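Local atomic coordinates of metallopeptidase containing co-catalytic metalloactive site (Shewanella denitrificans OS217, PDB entry 3B2Y), a protein that probably acts as a zinc-dependent metallocarboxypeptidase-like hydrolase of the M14 family. Residues D26-Q31 / L106-P111; I54-S59 / Q156-A161; D172-E177 / P248-F253; T178-F183 / D219-N224. All blocks are in the same frame, centred on the assembly; numbering follows the deposited sequence.

Contact 1: D26-Q31 / L106-P111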
loop_
_atom_site.group_PDB
_atom_site.type_symbol
_atom_site.label_atom_id
_atom_site.label_comp_id
_atom_site.label_asym_id
_atom_site.label_seq_id
_atom_site.Cartn_x
_atom_site.Cartn_y
_atom_site.Cartn_z
ATOM N N ASP A 26 -13.137 8.619 -10.183
ATOM C CA ASP A 26 -14.446 8.940 -9.636
ATOM C C ASP A 26 -15.178 7.681 -9.170
ATOM O O ASP A 26 -15.763 7.670 -8.112
ATOM C CB ASP A 26 -15.308 9.690 -10.667
ATOM C CG ASP A 26 -14.789 11.134 -10.935
ATOM O OD1 ASP A 26 -14.200 11.774 -10.021
ATOM O OD2 ASP A 26 -15.002 11.639 -12.053
ATOM N N ALA A 27 -15.100 6.620 -9.968
ATOM C CA ALA A 27 -15.666 5.320 -9.609
ATOM C C ALA A 27 -14.989 4.826 -8.353
ATOM O O ALA A 27 -15.662 4.322 -7.465
ATOM C CB ALA A 27 -15.463 4.305 -10.726
ATOM N N PHE A 28 -13.666 4.950 -8.309
ATOM C CA PHE A 28 -12.915 4.524 -7.109
ATOM C C PHE A 28 -13.449 5.199 -5.857
ATOM O O PHE A 28 -13.825 4.522 -4.877
ATOM C CB PHE A 28 -11.423 4.806 -7.278
ATOM C CG PHE A 28 -10.595 4.362 -6.106
ATOM C CD1 PHE A 28 -10.360 3.035 -5.865
ATOM C CD2 PHE A 28 -10.123 5.300 -5.211
ATOM C CE1 PHE A 28 -9.619 2.659 -4.787
ATOM C CE2 PHE A 28 -9.391 4.952 -4.131
ATOM C CZ PHE A 28 -9.150 3.646 -3.885
ATOM N N TYR A 29 -13.521 6.531 -5.893
ATOM C CA TYR A 29 -13.933 7.246 -4.702
ATOM C C TYR A 29 -15.373 6.856 -4.299
ATOM O O TYR A 29 -15.664 6.703 -3.113
ATOM C CB TYR A 29 -13.803 8.750 -4.924
ATOM C CG TYR A 29 -12.417 9.297 -4.697
ATOM C CD1 TYR A 29 -11.909 9.441 -3.410
ATOM C CD2 TYR A 29 -11.641 9.767 -5.738
ATOM C CE1 TYR A 29 -10.632 9.992 -3.170
ATOM C CE2 TYR A 29 -10.351 10.323 -5.490
ATOM C CZ TYR A 29 -9.866 10.417 -4.223
ATOM O OH TYR A 29 -8.603 10.938 -4.054
ATOM N N ALA A 30 -16.263 6.760 -5.282
ATOM C CA ALA A 30 -17.661 6.283 -5.073
ATOM C C ALA A 30 -17.748 4.911 -4.419
ATOM O O ALA A 30 -18.448 4.748 -3.412
ATOM C CB ALA A 30 -18.484 6.331 -6.435
ATOM N N GLN A 31 -16.997 3.926 -4.925
ATOM C CA GLN A 31 -17.042 2.588 -4.351
ATOM C C GLN A 31 -16.452 2.589 -2.947
ATOM O O GLN A 31 -17.004 1.962 -2.031
ATOM C CB GLN A 31 -16.334 1.570 -5.281
ATOM C CG GLN A 31 -17.103 1.264 -6.605
ATOM N N LEU A 106 -4.930 4.055 4.181
ATOM C CA LEU A 106 -4.491 5.221 3.386
ATOM C C LEU A 106 -4.506 4.736 1.909
ATOM O O LEU A 106 -3.510 4.342 1.347
ATOM C CB LEU A 106 -3.119 5.680 3.899
ATOM C CG LEU A 106 -2.481 6.984 3.527
ATOM C CD1 LEU A 106 -3.301 8.158 4.107
ATOM C CD2 LEU A 106 -1.092 7.004 4.170
ATOM N N PRO A 107 -5.695 4.698 1.308
ATOM C CA PRO A 107 -5.933 3.968 0.091
ATOM C C PRO A 107 -5.257 4.576 -1.138
ATOM O O PRO A 107 -4.977 3.863 -2.086
ATOM C CB PRO A 107 -7.472 4.113 -0.122
ATOM C CG PRO A 107 -8.011 4.499 1.140
ATOM C CD PRO A 107 -6.920 5.283 1.852
ATOM N N LEU A 108 -5.076 5.890 -1.151
ATOM C CA LEU A 108 -4.683 6.572 -2.384
ATOM C C LEU A 108 -3.943 7.867 -2.095
ATOM O O LEU A 108 -4.570 8.906 -1.947
ATOM C CB LEU A 108 -5.900 6.865 -3.237
ATOM C CG LEU A 108 -5.678 7.538 -4.612
ATOM C CD1 LEU A 108 -4.554 6.774 -5.454
ATOM C CD2 LEU A 108 -7.029 7.686 -5.415
ATOM N N VAL A 109 -2.619 7.798 -2.029
ATOM C CA VAL A 109 -1.777 8.927 -1.663
ATOM C C VAL A 109 -1.516 9.915 -2.842
ATOM O O VAL A 109 -1.372 11.129 -2.641
ATOM C CB VAL A 109 -0.494 8.380 -1.097
ATOM C CG1 VAL A 109 0.589 9.454 -0.958
ATOM C CG2 VAL A 109 -0.778 7.641 0.228
ATOM N N ASN A 110 -1.578 9.391 -4.062
ATOM C CA ASN A 110 -1.250 10.116 -5.274
ATOM C C ASN A 110 -2.447 10.133 -6.288
ATOM O O ASN A 110 -2.453 9.465 -7.301
ATOM C CB ASN A 110 -0.073 9.452 -5.923
ATOM C CG ASN A 110 0.406 10.164 -7.188
ATOM O OD1 ASN A 110 0.003 11.277 -7.538
ATOM N ND2 ASN A 110 1.323 9.493 -7.879
ATOM N N PRO A 111 -3.501 10.849 -5.947
ATOM C CA PRO A 111 -4.653 10.803 -6.894
ATOM C C PRO A 111 -4.403 11.392 -8.244
ATOM O O PRO A 111 -4.952 10.883 -9.229
ATOM C CB PRO A 111 -5.693 11.650 -6.153
ATOM C CG PRO A 111 -4.892 12.526 -5.238
ATOM C CD PRO A 111 -3.822 11.601 -4.752
#
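Phe28 CG stands anti to the backbone N (chi1 -178°), which sets CG on the side of Pro107 and Leu108. Tyr29 CG is turned the other way, beside its backbone N (chi1 -83°). The two rings leave the same turn of helix 25-39 and meet Leu108 from different directions. Leu108 CD2 is shared: it lies 3.8 Å from Phe28 CE2 and 3.9 Å from Tyr29 OH. Phe28 and Leu108 run antiparallel alongside each other, while Tyr29 lies roughly perpendicular to Leu108. Pro107 CB meets the edge of the Phe28 ring, near its plane, at 4.1 Å from CZ.

The segment 106-111 leads from strand 102-106, a strand of the central mixed sheet, to helix 111-115. The contact therefore packs a helix near the N terminus against a strand-to-helix connection of the alpha/beta fold of M14 peptidases. Trp84 meets Phe28 edge-to-face, and Phe114 also touches that ring. Tyr29 OH is hydrogen-bonded to Ala53 O, which holds the tip of the tyrosine next to strand 52-58. Tyr29 OH also packs on Pro111 CB at 3.7 Å.

Contact 2: I54-S59 / Q156-A161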
loop_
_atom_site.group_PDB
_atom_site.type_symbol
_atom_site.label_atom_id
_atom_site.label_comp_id
_atom_site.label_asym_id
_atom_site.label_seq_id
_atom_site.Cartn_x
_atom_site.Cartn_y
_atom_site.Cartn_z
ATOM N N ILE A 54 -6.933 13.303 0.050
ATOM C CA ILE A 54 -6.031 12.258 0.509
ATOM C C ILE A 54 -6.465 11.930 1.933
ATOM O O ILE A 54 -6.209 12.688 2.879
ATOM C CB ILE A 54 -4.540 12.680 0.475
ATOM C CG1 ILE A 54 -4.164 12.964 -1.002
ATOM C CG2 ILE A 54 -3.702 11.583 1.139
ATOM C CD1 ILE A 54 -2.971 13.850 -1.160
ATOM N N ASN A 55 -7.196 10.820 2.060
ATOM C CA ASN A 55 -7.895 10.460 3.267
ATOM C C ASN A 55 -7.212 9.311 3.998
ATOM O O ASN A 55 -6.770 8.302 3.378
ATOM C CB ASN A 55 -9.315 10.099 2.885
ATOM C CG ASN A 55 -10.118 11.311 2.446
ATOM O OD1 ASN A 55 -9.947 12.420 2.968
ATOM N ND2 ASN A 55 -10.998 11.102 1.517
ATOM N N LEU A 56 -7.203 9.439 5.312
ATOM C CA LEU A 56 -6.893 8.303 6.199
ATOM C C LEU A 56 -8.218 7.841 6.800
ATOM O O LEU A 56 -8.997 8.685 7.291
ATOM C CB LEU A 56 -6.000 8.760 7.319
ATOM C CG LEU A 56 -5.547 7.762 8.373
ATOM C CD1 LEU A 56 -4.693 6.678 7.799
ATOM C CD2 LEU A 56 -4.832 8.487 9.515
ATOM N N TYR A 57 -8.506 6.553 6.738
ATOM C CA TYR A 57 -9.666 6.005 7.411
ATOM C C TYR A 57 -9.261 5.190 8.623
ATOM O O TYR A 57 -8.400 4.413 8.552
ATOM C CB TYR A 57 -10.505 5.152 6.482
ATOM C CG TYR A 57 -10.959 5.905 5.308
ATOM C CD1 TYR A 57 -10.180 5.999 4.206
ATOM C CD2 TYR A 57 -12.152 6.586 5.327
ATOM C CE1 TYR A 57 -10.576 6.725 3.124
ATOM C CE2 TYR A 57 -12.558 7.312 4.279
ATOM C CZ TYR A 57 -11.779 7.386 3.176
ATOM O OH TYR A 57 -12.210 8.117 2.141
ATOM N N GLN A 58 -9.929 5.401 9.727
ATOM C CA GLN A 58 -9.613 4.666 10.968
ATOM C C GLN A 58 -10.875 4.293 11.708
ATOM O O GLN A 58 -11.935 4.816 11.427
ATOM C CB GLN A 58 -8.764 5.526 11.888
ATOM C CG GLN A 58 -7.500 6.080 11.335
ATOM C CD GLN A 58 -6.707 6.769 12.400
ATOM O OE1 GLN A 58 -7.136 7.789 12.956
ATOM N NE2 GLN A 58 -5.564 6.200 12.739
ATOM N N SER A 59 -10.728 3.414 12.703
ATOM C CA SER A 59 -11.824 3.079 13.606
ATOM C C SER A 59 -12.249 4.350 14.322
ATOM O O SER A 59 -11.434 5.279 14.524
ATOM C CB SER A 59 -11.431 2.003 14.639
ATOM O OG SER A 59 -10.554 1.025 14.090
ATOM N N GLN A 156 2.819 12.234 13.313
ATOM C CA GLN A 156 2.564 11.602 14.604
ATOM C C GLN A 156 1.367 10.673 14.518
ATOM O O GLN A 156 1.362 9.631 15.112
ATOM C CB GLN A 156 2.303 12.666 15.638
ATOM C CG GLN A 156 2.522 12.196 17.068
ATOM C CD GLN A 156 3.356 13.200 17.848
ATOM O OE1 GLN A 156 2.900 14.316 18.150
ATOM N NE2 GLN A 156 4.602 12.822 18.149
ATOM N N LEU A 157 0.346 11.108 13.799
ATOM C CA LEU A 157 -0.882 10.332 13.603
ATOM C C LEU A 157 -0.514 9.049 12.826
ATOM O O LEU A 157 -0.941 7.948 13.187
ATOM C CB LEU A 157 -1.896 11.170 12.876
ATOM C CG LEU A 157 -3.198 10.492 12.504
ATOM C CD1 LEU A 157 -3.980 10.209 13.764
ATOM C CD2 LEU A 157 -3.930 11.324 11.507
ATOM N N LEU A 158 0.342 9.158 11.811
ATOM C CA LEU A 158 0.687 8.007 10.995
ATOM C C LEU A 158 1.585 7.001 11.749
ATOM O O LEU A 158 1.476 5.797 11.543
ATOM C CB LEU A 158 1.373 8.444 9.706
ATOM C CG LEU A 158 0.331 9.137 8.817
ATOM C CD1 LEU A 158 1.072 9.846 7.663
ATOM C CD2 LEU A 158 -0.770 8.185 8.311
ATOM N N CYS A 159 2.495 7.515 12.556
ATOM C CA CYS A 159 3.341 6.687 13.418
ATOM C C CYS A 159 2.475 5.923 14.439
ATOM O O CYS A 159 2.631 4.709 14.593
ATOM C CB CYS A 159 4.430 7.534 14.052
ATOM S SG CYS A 159 5.634 8.047 12.758
ATOM N N ALA A 160 1.556 6.610 15.095
ATOM C CA ALA A 160 0.549 5.936 15.986
ATOM C C ALA A 160 -0.197 4.795 15.259
ATOM O O ALA A 160 -0.372 3.667 15.811
ATOM C CB ALA A 160 -0.476 6.961 16.561
ATOM N N ALA A 161 -0.586 5.078 14.012
ATOM C CA ALA A 161 -1.391 4.138 13.198
ATOM C C ALA A 161 -0.653 2.878 12.786
ATOM O O ALA A 161 -1.291 1.856 12.502
ATOM C CB ALA A 161 -2.033 4.903 11.965
HETATM O O HOH W 1 -3.500 6.607 14.710
#
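Leu56 on strand 52-58 and Leu157 on helix 155-161 reach toward each other, tip to tip. Their CD2 atoms are 3.6 Å apart, and Leu56 CD2 also touches Leu157 CG at 4.0 Å. The other branch of Leu56 is directed at the next helix residue: Leu56 CD1 lies 4.2 Å from Leu158 CD2. One leucine thus spans two consecutive positions of the helix.

Gln58, two residues further along the strand, can be followed outward. Its CB points toward the helix. CG lies beside the backbone N (chi1 -55°), and CD continues the chain in an extended form (chi2 -174°). The contacts across to the helix are made by the two ends of the amide. Gln58 OE1 lies 4.1 Å from Leu157 CD1. Gln58 NE2 packs on Ala161 CB at 3.8 Å and gives a hydrogen bond to a water at 2.9 Å from NE2. That water donates in turn to Leu157 O, a longer link of 3.3 Å from the water oxygen. Gln58 NE2 is also hydrogen-bonded to Ser104 OG on strand 102-106. Its two polar partners tie the amide to both the helix and the central sheet.

Leu56 and Ala161 both touch Ser104 as well, so strand 102-106 lies beside this contact. Leu151 of helix 146-152 packs on Leu158. The axes of the segments 54-58 and 156-161 come within 11.4 Å, at 39° between their directions. The backbone of Tyr57 is hydrogen-bonded to that of Leu105, so hairpin 42-49/52-58 continues the central sheet past strand 102-106, and helix 155-161 packs on it, as in the alpha/beta fold of M14 peptidases.

Contact 3: D172-E177 / P248-F253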
loop_
_atom_site.group_PDB
_atom_site.type_symbol
_atom_site.label_atom_id
_atom_site.label_comp_id
_atom_site.label_asym_id
_atom_site.label_seq_id
_atom_site.Cartn_x
_atom_site.Cartn_y
_atom_site.Cartn_z
ATOM N N ASP A 172 5.297 -3.618 -9.420
ATOM C CA ASP A 172 6.450 -3.410 -10.274
ATOM C C ASP A 172 5.954 -3.611 -11.708
ATOM O O ASP A 172 5.779 -4.753 -12.192
ATOM C CB ASP A 172 7.566 -4.345 -9.877
ATOM C CG ASP A 172 8.892 -4.010 -10.576
ATOM O OD1 ASP A 172 8.832 -3.541 -11.732
ATOM O OD2 ASP A 172 9.967 -4.234 -9.962
ATOM N N VAL A 173 5.783 -2.496 -12.410
ATOM C CA VAL A 173 4.903 -2.471 -13.602
ATOM C C VAL A 173 5.384 -3.328 -14.751
ATOM O O VAL A 173 4.587 -3.844 -15.529
ATOM C CB VAL A 173 4.620 -0.998 -14.087
ATOM C CG1 VAL A 173 5.888 -0.355 -14.648
ATOM C CG2 VAL A 173 3.521 -0.974 -15.125
ATOM N N LEU A 174 6.688 -3.474 -14.863
ATOM C CA LEU A 174 7.267 -4.218 -15.955
ATOM C C LEU A 174 7.551 -5.683 -15.604
ATOM O O LEU A 174 7.913 -6.503 -16.473
ATOM C CB LEU A 174 8.537 -3.470 -16.415
ATOM C CG LEU A 174 8.403 -2.042 -16.914
ATOM C CD1 LEU A 174 9.710 -1.571 -17.554
ATOM C CD2 LEU A 174 7.231 -1.841 -17.889
HETATM N N MSE A 175 7.329 -6.056 -14.351
HETATM C CA MSE A 175 7.659 -7.414 -13.869
HETATM C C MSE A 175 6.566 -8.413 -14.226
HETATM O O MSE A 175 5.401 -8.023 -14.366
HETATM C CB MSE A 175 7.842 -7.425 -12.337
HETATM C CG MSE A 175 9.148 -6.852 -11.880
HETATM SE SE MSE A 175 10.589 -8.031 -12.387
HETATM C CE MSE A 175 10.453 -9.277 -10.884
ATOM N N ASN A 176 6.951 -9.679 -14.404
ATOM C CA ASN A 176 5.993 -10.817 -14.409
ATOM C C ASN A 176 5.977 -11.663 -13.125
ATOM O O ASN A 176 5.068 -12.469 -12.939
ATOM C CB ASN A 176 6.258 -11.757 -15.590
ATOM C CG ASN A 176 5.813 -11.165 -16.904
ATOM O OD1 ASN A 176 4.644 -11.305 -17.294
ATOM N ND2 ASN A 176 6.718 -10.458 -17.563
ATOM N N GLU A 177 6.969 -11.454 -12.259
ATOM C CA GLU A 177 7.164 -12.194 -11.030
ATOM C C GLU A 177 6.948 -11.269 -9.841
ATOM O O GLU A 177 7.031 -10.042 -9.989
ATOM C CB GLU A 177 8.593 -12.744 -10.990
ATOM C CG GLU A 177 8.866 -13.904 -11.947
ATOM C CD GLU A 177 10.346 -14.074 -12.216
ATOM O OE1 GLU A 177 11.088 -13.049 -12.192
ATOM O OE2 GLU A 177 10.763 -15.222 -12.488
ATOM N N PRO A 248 3.316 -8.001 -9.984
ATOM C CA PRO A 248 3.831 -7.791 -11.337
ATOM C C PRO A 248 2.818 -7.118 -12.259
ATOM O O PRO A 248 1.725 -7.666 -12.474
ATOM C CB PRO A 248 4.105 -9.209 -11.833
ATOM C CG PRO A 248 3.253 -10.103 -10.967
ATOM C CD PRO A 248 2.958 -9.405 -9.720
ATOM N N GLY A 249 3.185 -5.978 -12.830
ATOM C CA GLY A 249 2.240 -5.210 -13.652
ATOM C C GLY A 249 1.938 -5.778 -15.031
ATOM O O GLY A 249 0.976 -5.340 -15.721
ATOM N N GLN A 250 2.776 -6.719 -15.464
ATOM C CA GLN A 250 2.604 -7.355 -16.762
ATOM C C GLN A 250 1.673 -8.545 -16.703
ATOM O O GLN A 250 1.508 -9.225 -17.689
ATOM C CB GLN A 250 3.972 -7.766 -17.337
ATOM C CG GLN A 250 4.790 -6.547 -17.720
ATOM C CD GLN A 250 4.019 -5.645 -18.651
ATOM O OE1 GLN A 250 3.622 -6.070 -19.748
ATOM N NE2 GLN A 250 3.755 -4.407 -18.210
ATOM N N GLU A 251 1.088 -8.792 -15.537
ATOM C CA GLU A 251 0.143 -9.859 -15.337
ATOM C C GLU A 251 -1.296 -9.313 -15.310
ATOM O O GLU A 251 -1.508 -8.115 -15.462
ATOM C CB GLU A 251 0.511 -10.640 -14.060
ATOM C CG GLU A 251 1.494 -11.791 -14.340
ATOM C CD GLU A 251 0.835 -12.984 -15.070
ATOM O OE1 GLU A 251 0.369 -12.822 -16.220
ATOM O OE2 GLU A 251 0.774 -14.097 -14.492
ATOM N N ASP A 252 -2.270 -10.223 -15.225
ATOM C CA ASP A 252 -3.690 -9.889 -15.298
ATOM C C ASP A 252 -4.125 -8.968 -14.120
ATOM O O ASP A 252 -3.864 -9.270 -12.968
ATOM C CB ASP A 252 -4.535 -11.183 -15.336
ATOM C CG ASP A 252 -6.031 -10.912 -15.272
ATOM O OD1 ASP A 252 -6.641 -10.652 -16.331
ATOM O OD2 ASP A 252 -6.609 -10.948 -14.157
ATOM N N PHE A 253 -4.799 -7.876 -14.458
ATOM C CA PHE A 253 -5.125 -6.853 -13.497
ATOM C C PHE A 253 -5.958 -7.407 -12.372
ATOM O O PHE A 253 -5.666 -7.179 -11.225
ATOM C CB PHE A 253 -5.863 -5.678 -14.169
ATOM C CG PHE A 253 -6.098 -4.521 -13.246
ATOM C CD1 PHE A 253 -5.049 -3.707 -12.855
ATOM C CD2 PHE A 253 -7.350 -4.302 -12.690
ATOM C CE1 PHE A 253 -5.251 -2.660 -11.987
ATOM C CE2 PHE A 253 -7.560 -3.246 -11.807
ATOM C CZ PHE A 253 -6.522 -2.440 -11.446
#
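Gln250 binds the segment 172-177 twice. Gln250 NE2 donates to Val173 O at 2.9 Å in a nearly straight bond (169°). The oxygen lies close to the amide plane of Gln250 and accepts with only a modest tilt from its own carbonyl plane. The backbone N of Gln250 donates to Met175 O at 3.1 Å, nearly along the C=O axis. A third bond runs from Gly249 N to Asp172 O at 2.9 Å, with the donor well above the carbonyl plane. Met175 N reaches the same oxygen from the opposite face and closes a type I turn, so Asp172 O is gripped by two donors.

The side chain of Gln250 bends at chi2 (-54°). Gln250 CG packs on Leu174 O at 3.4 Å. The amide of Asn176 lies over Gln250 CB, with OD1 at 3.6 Å, and the two amide planes are 80° apart. Beyond it, Pro248 CB lies against Met175 O and Asn176 C, and it meets the CB of the selenomethionine Met175 at 4.2 Å.

Asp172 OD2 is hydrogen-bonded to Tyr179 OH, and the side chain of Asp172 is about 4 Å from that of Glu246, the predicted proton donor or acceptor. Two type I turns, 172-175 and 248-251, thus lock together where the parallel strands 165-172 and 242-248 end, beside the metal site of this M14 peptidase fold.

Contact 4: T178-F183 / D219-N224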
loop_
_atom_site.group_PDB
_atom_site.type_symbol
_atom_site.label_atom_id
_atom_site.label_comp_id
_atom_site.label_asym_id
_atom_site.label_seq_id
_atom_site.Cartn_x
_atom_site.Cartn_y
_atom_site.Cartn_z
ATOM N N THR A 178 6.644 -11.857 -8.678
ATOM C CA THR A 178 6.376 -11.093 -7.479
ATOM C C THR A 178 7.482 -11.122 -6.395
ATOM O O THR A 178 8.351 -12.020 -6.326
ATOM C CB THR A 178 5.037 -11.553 -6.870
ATOM O OG1 THR A 178 4.575 -10.610 -5.907
ATOM C CG2 THR A 178 5.212 -12.952 -6.193
ATOM N N TYR A 179 7.423 -10.114 -5.509
ATOM C CA TYR A 179 8.372 -10.093 -4.410
ATOM C C TYR A 179 7.855 -9.141 -3.358
ATOM O O TYR A 179 6.834 -8.513 -3.564
ATOM C CB TYR A 179 9.812 -9.748 -4.876
ATOM C CG TYR A 179 9.952 -8.414 -5.538
ATOM C CD1 TYR A 179 9.618 -8.236 -6.877
ATOM C CD2 TYR A 179 10.436 -7.316 -4.829
ATOM C CE1 TYR A 179 9.750 -6.998 -7.498
ATOM C CE2 TYR A 179 10.607 -6.080 -5.451
ATOM C CZ TYR A 179 10.250 -5.921 -6.784
ATOM O OH TYR A 179 10.388 -4.681 -7.377
ATOM N N VAL A 180 8.543 -9.132 -2.224
ATOM C CA VAL A 180 8.169 -8.332 -1.099
ATOM C C VAL A 180 9.418 -7.707 -0.456
ATOM O O VAL A 180 10.432 -8.379 -0.249
ATOM C CB VAL A 180 7.412 -9.157 -0.049
ATOM C CG1 VAL A 180 8.303 -10.302 0.564
ATOM C CG2 VAL A 180 6.976 -8.229 1.038
ATOM N N TYR A 181 9.355 -6.420 -0.152
ATOM C CA TYR A 181 10.344 -5.814 0.738
ATOM C C TYR A 181 9.896 -6.024 2.172
ATOM O O TYR A 181 8.737 -5.834 2.470
ATOM C CB TYR A 181 10.376 -4.306 0.537
ATOM C CG TYR A 181 10.886 -3.818 -0.776
ATOM C CD1 TYR A 181 10.039 -3.656 -1.869
ATOM C CD2 TYR A 181 12.203 -3.457 -0.911
ATOM C CE1 TYR A 181 10.509 -3.173 -3.050
ATOM C CE2 TYR A 181 12.684 -2.952 -2.079
ATOM C CZ TYR A 181 11.854 -2.812 -3.151
ATOM O OH TYR A 181 12.392 -2.321 -4.335
ATOM N N SER A 182 10.784 -6.337 3.088
ATOM C CA SER A 182 10.358 -6.486 4.476
ATOM C C SER A 182 11.371 -5.896 5.467
ATOM O O SER A 182 12.550 -5.816 5.175
ATOM C CB SER A 182 10.073 -7.970 4.790
ATOM O OG SER A 182 11.225 -8.638 5.142
ATOM N N PHE A 183 10.873 -5.519 6.641
ATOM C CA PHE A 183 11.662 -4.966 7.760
ATOM C C PHE A 183 11.176 -5.664 9.039
ATOM O O PHE A 183 9.994 -5.635 9.364
ATOM C CB PHE A 183 11.479 -3.443 7.878
ATOM C CG PHE A 183 11.704 -2.665 6.571
ATOM C CD1 PHE A 183 10.751 -2.685 5.546
ATOM C CD2 PHE A 183 12.842 -1.947 6.380
ATOM C CE1 PHE A 183 10.952 -1.984 4.375
ATOM C CE2 PHE A 183 13.037 -1.265 5.220
ATOM C CZ PHE A 183 12.082 -1.280 4.224
ATOM N N ASP A 219 14.853 -15.442 -2.490
ATOM C CA ASP A 219 13.662 -16.231 -2.247
ATOM C C ASP A 219 12.445 -15.260 -2.223
ATOM O O ASP A 219 11.538 -15.433 -1.427
ATOM C CB ASP A 219 13.773 -17.058 -0.936
ATOM C CG ASP A 219 14.888 -18.157 -0.976
ATOM O OD1 ASP A 219 15.401 -18.520 -2.069
ATOM O OD2 ASP A 219 15.242 -18.684 0.110
ATOM N N GLY A 220 12.425 -14.272 -3.100
ATOM C CA GLY A 220 11.307 -13.334 -3.203
ATOM C C GLY A 220 11.176 -12.264 -2.114
ATOM O O GLY A 220 10.168 -11.615 -2.042
ATOM N N VAL A 221 12.189 -12.113 -1.267
ATOM C CA VAL A 221 12.209 -11.157 -0.175
ATOM C C VAL A 221 13.426 -10.257 -0.333
ATOM O O VAL A 221 14.508 -10.740 -0.710
ATOM C CB VAL A 221 12.245 -11.880 1.181
ATOM C CG1 VAL A 221 12.392 -10.878 2.325
ATOM C CG2 VAL A 221 10.943 -12.682 1.358
ATOM N N ILE A 222 13.213 -8.945 -0.170
ATOM C CA ILE A 222 14.307 -7.987 0.046
ATOM C C ILE A 222 14.211 -7.523 1.501
ATOM O O ILE A 222 13.208 -6.927 1.890
ATOM C CB ILE A 222 14.182 -6.785 -0.914
ATOM C CG1 ILE A 222 14.456 -7.214 -2.355
ATOM C CG2 ILE A 222 15.109 -5.611 -0.496
ATOM C CD1 ILE A 222 13.447 -6.516 -3.364
ATOM N N PHE A 223 15.248 -7.777 2.291
ATOM C CA PHE A 223 15.120 -7.632 3.733
ATOM C C PHE A 223 15.910 -6.455 4.336
ATOM O O PHE A 223 17.119 -6.340 4.165
ATOM C CB PHE A 223 15.553 -8.938 4.380
ATOM C CG PHE A 223 15.288 -9.008 5.847
ATOM C CD1 PHE A 223 14.005 -8.961 6.326
ATOM C CD2 PHE A 223 16.342 -9.187 6.752
ATOM C CE1 PHE A 223 13.748 -9.058 7.685
ATOM C CE2 PHE A 223 16.082 -9.275 8.109
ATOM C CZ PHE A 223 14.763 -9.195 8.559
ATOM N N ASN A 224 15.203 -5.588 5.053
ATOM C CA ASN A 224 15.839 -4.526 5.814
ATOM C C ASN A 224 16.701 -3.621 4.954
ATOM O O ASN A 224 17.762 -3.188 5.375
ATOM C CB ASN A 224 16.636 -5.072 7.000
ATOM C CG ASN A 224 15.759 -5.341 8.233
ATOM O OD1 ASN A 224 14.606 -4.930 8.294
ATOM N ND2 ASN A 224 16.327 -5.997 9.218
#
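Ile222 packs between Tyr179 and Tyr181 on one face of a parallel strand pair, 179-183 with 221-223, at one edge of the mixed sheet of the M14 alpha/beta fold. Ile222 CD1 lies 3.4 Å from Tyr179 CD2. Ile222 CD1 also sits over one face of the Tyr181 ring, offset toward the rim, in a CH-pi contact at 4.1 Å from the ring centroid. Ile222 CG2 touches Tyr181 CD2 at 3.6 Å. Tyr181 CG lies anti to the carbonyl carbon (chi1 -67°), and the side chain runs alongside Ile222. On the other face Val180 and Val221 are neighbours across the strands, with Val180 CG1 3.6 Å from Val221 CG2.

Four backbone bonds hold this register: Val180 N to Gly220 O, Ile222 N to Val180 O, Ser182 N to Ile222 O and Asn224 N to Ser182 O. The last is the straightest, at 177°. On its other side strand 179-183 is bonded to strand 242-248, which carries Glu246, the predicted proton donor or acceptor. Tyr181 touches both Glu246 and Cys244. Helix 191-201 covers the valine face, where Leu200 meets Val180 and Arg197 meets Val221. Ser193 OG of that helix is hydrogen-bonded to Ser182 OG. Ser182 OG also lies at the edge of the Phe223 ring, in its plane, 3.0 Å from CD1.

In the fold
From the N terminus, helix 25-39 comes first and contact 1 closes the loop from it to the segment after strand 102-106. Strand 52-58 lies inside that loop, and its partner helix 155-161 lies beyond it, so contacts 1 and 2 cross. They also touch, through Pro107 and Tyr57 among others. Together they tie the N-terminal helix, the two-stranded sheet and helix 155-161 to strand 102-106 of the central sheet. Contact 3 opens only after both have closed. It joins the ends of strands 165-172 and 242-248. Contact 4 is nested within it and adds strand 221-223 at the far edge. Contacts 1 and 4 lie on opposite sides of the chain's centre.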